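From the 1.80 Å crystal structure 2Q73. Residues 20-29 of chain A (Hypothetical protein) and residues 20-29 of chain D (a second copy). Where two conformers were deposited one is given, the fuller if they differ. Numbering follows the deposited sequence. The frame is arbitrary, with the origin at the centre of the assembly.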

# COMPACT_ATOMS: atom_id res chain seq x y z
N SER A 20 9.74 14.71 -4.77
CA SER A 20 9.72 13.55 -3.85
C SER A 20 8.35 12.88 -3.75
O SER A 20 8.27 11.66 -3.62
CB SER A 20 10.22 13.92 -2.45
OG SER A 20 9.36 14.92 -1.91
N GLU A 21 7.26 13.65 -3.84
CA GLU A 21 5.94 13.04 -3.78
C GLU A 21 5.63 12.18 -4.98
O GLU A 21 5.06 11.10 -4.82
CB GLU A 21 4.81 14.09 -3.60
CG GLU A 21 4.59 14.51 -2.18
CD GLU A 21 4.09 13.35 -1.29
OE1 GLU A 21 2.87 13.19 -1.07
OE2 GLU A 21 4.94 12.57 -0.83
N HIS A 22 6.02 12.65 -6.18
CA HIS A 22 5.92 11.82 -7.37
C HIS A 22 6.45 10.40 -7.11
O HIS A 22 5.77 9.41 -7.42
CB HIS A 22 6.69 12.46 -8.56
CG HIS A 22 7.08 11.46 -9.62
ND1 HIS A 22 6.25 11.14 -10.68
CD2 HIS A 22 8.19 10.70 -9.76
CE1 HIS A 22 6.85 10.23 -11.43
NE2 HIS A 22 8.02 9.94 -10.89
N TYR A 23 7.65 10.28 -6.55
CA TYR A 23 8.21 8.96 -6.41
C TYR A 23 7.42 8.13 -5.39
O TYR A 23 7.31 6.90 -5.55
CB TYR A 23 9.69 9.01 -6.00
CG TYR A 23 10.55 9.58 -7.11
CD1 TYR A 23 10.91 10.93 -7.10
CD2 TYR A 23 10.97 8.79 -8.16
CE1 TYR A 23 11.70 11.49 -8.10
CE2 TYR A 23 11.78 9.36 -9.22
CZ TYR A 23 12.13 10.70 -9.16
OH TYR A 23 12.90 11.28 -10.14
N PHE A 24 6.95 8.78 -4.32
CA PHE A 24 6.19 8.05 -3.29
C PHE A 24 4.85 7.54 -3.87
O PHE A 24 4.52 6.36 -3.69
CB PHE A 24 5.96 8.91 -2.04
CG PHE A 24 5.24 8.16 -0.93
CD1 PHE A 24 5.89 7.12 -0.25
CD2 PHE A 24 3.93 8.47 -0.59
CE1 PHE A 24 5.21 6.39 0.78
CE2 PHE A 24 3.25 7.76 0.44
CZ PHE A 24 3.91 6.72 1.12
N PHE A 25 4.12 8.41 -4.55
CA PHE A 25 2.89 8.00 -5.24
C PHE A 25 3.14 6.83 -6.17
O PHE A 25 2.39 5.87 -6.18
CB PHE A 25 2.28 9.15 -6.05
CG PHE A 25 1.64 10.24 -5.23
CD1 PHE A 25 0.74 9.94 -4.20
CD2 PHE A 25 1.91 11.59 -5.52
CE1 PHE A 25 0.12 10.97 -3.45
CE2 PHE A 25 1.31 12.63 -4.78
CZ PHE A 25 0.40 12.33 -3.76
N LYS A 26 4.19 6.91 -6.98
CA LYS A 26 4.53 5.81 -7.89
C LYS A 26 4.83 4.51 -7.15
O LYS A 26 4.40 3.43 -7.57
CB LYS A 26 5.71 6.19 -8.80
CG LYS A 26 5.39 7.23 -9.92
CD LYS A 26 4.23 6.81 -10.86
CE LYS A 26 4.39 5.41 -11.43
NZ LYS A 26 3.26 5.13 -12.39
N LEU A 27 5.54 4.59 -6.03
CA LEU A 27 5.83 3.39 -5.26
C LEU A 27 4.52 2.68 -4.88
O LEU A 27 4.41 1.45 -5.04
CB LEU A 27 6.63 3.70 -3.96
CG LEU A 27 6.86 2.46 -3.07
CD1 LEU A 27 7.88 1.52 -3.69
CD2 LEU A 27 7.34 2.89 -1.66
N ILE A 28 3.57 3.45 -4.35
CA ILE A 28 2.27 2.88 -3.85
C ILE A 28 1.49 2.33 -5.07
O ILE A 28 0.87 1.26 -4.98
CB ILE A 28 1.46 3.94 -3.07
CG1 ILE A 28 2.28 4.53 -1.90
CG2 ILE A 28 0.09 3.36 -2.58
CD1 ILE A 28 2.86 3.43 -0.94
N GLU A 29 1.53 3.05 -6.19
CA GLU A 29 0.91 2.57 -7.45
C GLU A 29 1.46 1.18 -7.83
O GLU A 29 0.68 0.26 -8.17
CB GLU A 29 1.17 3.55 -8.62
CG GLU A 29 0.24 4.73 -8.63
CD GLU A 29 0.66 5.81 -9.64
OE2 GLU A 29 0.81 6.95 -9.13
N SER D 20 -3.62 16.99 2.02
CA SER D 20 -3.76 15.74 1.27
C SER D 20 -2.53 14.83 1.47
O SER D 20 -2.66 13.61 1.73
CB SER D 20 -3.96 16.07 -0.23
OG SER D 20 -3.97 14.89 -1.03
N GLU D 21 -1.34 15.38 1.29
CA GLU D 21 -0.10 14.61 1.45
C GLU D 21 0.00 13.99 2.85
O GLU D 21 0.35 12.82 2.99
CB GLU D 21 1.12 15.46 1.13
CG GLU D 21 1.22 15.77 -0.37
CD GLU D 21 1.91 17.11 -0.69
OE1 GLU D 21 2.61 17.68 0.20
OE2 GLU D 21 1.71 17.61 -1.81
N HIS D 22 -0.30 14.77 3.87
CA HIS D 22 -0.31 14.25 5.26
C HIS D 22 -1.28 13.08 5.42
O HIS D 22 -0.91 12.01 5.91
CB HIS D 22 -0.70 15.34 6.25
CG HIS D 22 -1.01 14.82 7.62
ND1 HIS D 22 -0.03 14.45 8.50
CD2 HIS D 22 -2.19 14.60 8.24
CE1 HIS D 22 -0.59 14.03 9.63
NE2 HIS D 22 -1.90 14.10 9.49
N TYR D 23 -2.53 13.28 5.02
CA TYR D 23 -3.53 12.20 5.14
C TYR D 23 -3.17 10.98 4.30
O TYR D 23 -3.48 9.86 4.68
CB TYR D 23 -4.94 12.68 4.77
CG TYR D 23 -5.56 13.68 5.70
CD1 TYR D 23 -5.39 13.61 7.08
CD2 TYR D 23 -6.36 14.70 5.19
CE1 TYR D 23 -5.97 14.55 7.93
CE2 TYR D 23 -6.94 15.62 6.01
CZ TYR D 23 -6.74 15.54 7.38
OH TYR D 23 -7.33 16.49 8.18
N PHE D 24 -2.55 11.19 3.14
CA PHE D 24 -2.17 10.05 2.32
C PHE D 24 -1.05 9.24 3.00
O PHE D 24 -1.12 7.99 3.02
CB PHE D 24 -1.73 10.48 0.90
CG PHE D 24 -1.47 9.31 -0.03
CD1 PHE D 24 -2.53 8.50 -0.47
CD2 PHE D 24 -0.18 9.00 -0.43
CE1 PHE D 24 -2.27 7.39 -1.32
CE2 PHE D 24 0.07 7.91 -1.26
CZ PHE D 24 -0.98 7.12 -1.69
N PHE D 25 -0.06 9.93 3.56
CA PHE D 25 1.00 9.24 4.35
C PHE D 25 0.35 8.45 5.48
O PHE D 25 0.68 7.28 5.69
CB PHE D 25 2.00 10.21 5.00
CG PHE D 25 3.07 10.76 4.07
CD1 PHE D 25 3.87 9.91 3.30
CD2 PHE D 25 3.30 12.14 4.03
CE1 PHE D 25 4.87 10.43 2.46
CE2 PHE D 25 4.31 12.70 3.19
CZ PHE D 25 5.08 11.84 2.40
N LYS D 26 -0.57 9.08 6.21
CA LYS D 26 -1.29 8.38 7.30
C LYS D 26 -2.10 7.18 6.84
O LYS D 26 -2.12 6.13 7.51
CB LYS D 26 -2.18 9.33 8.07
CG LYS D 26 -1.44 10.40 8.87
CD LYS D 26 -0.45 9.84 9.91
CE LYS D 26 -1.05 8.79 10.83
NZ LYS D 26 -0.08 8.46 11.94
N LEU D 27 -2.76 7.32 5.69
CA LEU D 27 -3.49 6.18 5.16
C LEU D 27 -2.55 5.01 4.96
O LEU D 27 -2.86 3.89 5.39
CB LEU D 27 -4.13 6.53 3.81
CG LEU D 27 -4.86 5.41 3.09
CD1 LEU D 27 -6.11 5.09 3.84
CD2 LEU D 27 -5.22 5.85 1.67
N ILE D 28 -1.43 5.23 4.27
CA ILE D 28 -0.45 4.15 4.03
C ILE D 28 0.10 3.56 5.33
O ILE D 28 0.24 2.32 5.45
CB ILE D 28 0.66 4.61 3.05
CG1 ILE D 28 -0.00 5.22 1.78
CG2 ILE D 28 1.69 3.48 2.78
CD1 ILE D 28 -0.98 4.28 0.97
N GLU D 29 0.36 4.41 6.33
CA GLU D 29 0.79 3.93 7.64
C GLU D 29 -0.26 2.99 8.26
O GLU D 29 0.07 1.93 8.79
CB GLU D 29 1.03 5.09 8.61
CG GLU D 29 2.26 5.89 8.25
CD GLU D 29 2.32 7.24 8.98
OE1 GLU D 29 2.13 7.24 10.23
OE2 GLU D 29 2.61 8.26 8.28
O HOH W 1 1.94 11.61 0.85

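Both stretches are helical throughout, each held by six i-to-i+4 backbone hydrogen bonds, from A:Phe24 N to A:Ser20 O at 3.2 Å, the first in the chain A stretch, to D:Glu29 N to D:Phe25 O at 3.0 Å, the last in the chain D stretch. The helices run in roughly the same direction, their axes inclined at 33° and 12.3 Å apart at closest approach. That separation is wide enough for aromatic side chains to fill the gap. The register is nearly symmetric: the CA atoms of A:Glu21 and D:Glu21 lie 8.1 Å apart and those of A:Ile28 and D:Ile28 8.4 Å apart, while A:Phe24 pairs with D:Phe25 and A:Phe25 with D:Phe24 in the CA register. The contact buries 444 Å² in total, without a direct hydrogen bond across it.

The phenylalanine rotamers repeat in both copies. A:Phe24 and D:Phe24 are t (chi1 -177° and -174°) and the CB of each points toward the partner helix, so the two rings meet rim to rim, with A:Phe24 CE2 3.6 Å from D:Phe24 CE2 and planes at 79°. A:Phe25 and D:Phe25 are m (-72° and -79°). The CB of each leaves sideways, but the ring end comes nearer the partner, bringing A:Phe25 CE1 to 3.6 Å from D:Phe24 CD2 and placing A:Phe25 CE1 over one face of that ring. The reciprocal pair sets D:Phe25 CE1 over a face of A:Phe24; its centroids are 5.0 Å apart and its planes at 47°, an oblique arrangement in van der Waals contact.

One turn on, both isoleucines adopt m, m and point toward each other. A:Ile28 CG2 lies 3.8 Å from D:Ile28 CD1 and 4.0 Å from D:Phe24 CZ, while A:Phe24 CZ reaches D:Ile28 CG1 at 4.2 Å, joining aliphatic and aromatic surfaces.

Symmetry breaks between A:Glu21 and D:Glu21. The A:Glu21 side chain is m, m and bends back over the interface: its OE1 lies 3.1 Å from D:Glu21 CG and its OE2 3.3 Å from D:Phe25 CZ. D:Glu21, m then t, extends instead, and the nearest oxygens of the two carboxylates, A:Glu21 OE1 and D:Glu21 OE2, stay 4.6 Å apart. Water 1 supplies the polar link, donating to A:Glu21 OE1 at 2.7 Å and to the backbone D:Glu21 O at 2.9 Å; that carbonyl also accepts from D:Phe25 N.

Outside the contact, D:Lys26 has an m, m, m, t side chain that brings NZ within 3.0 Å of D:Glu29 OE1, a hydrogen-bonded salt bridge along the same helix.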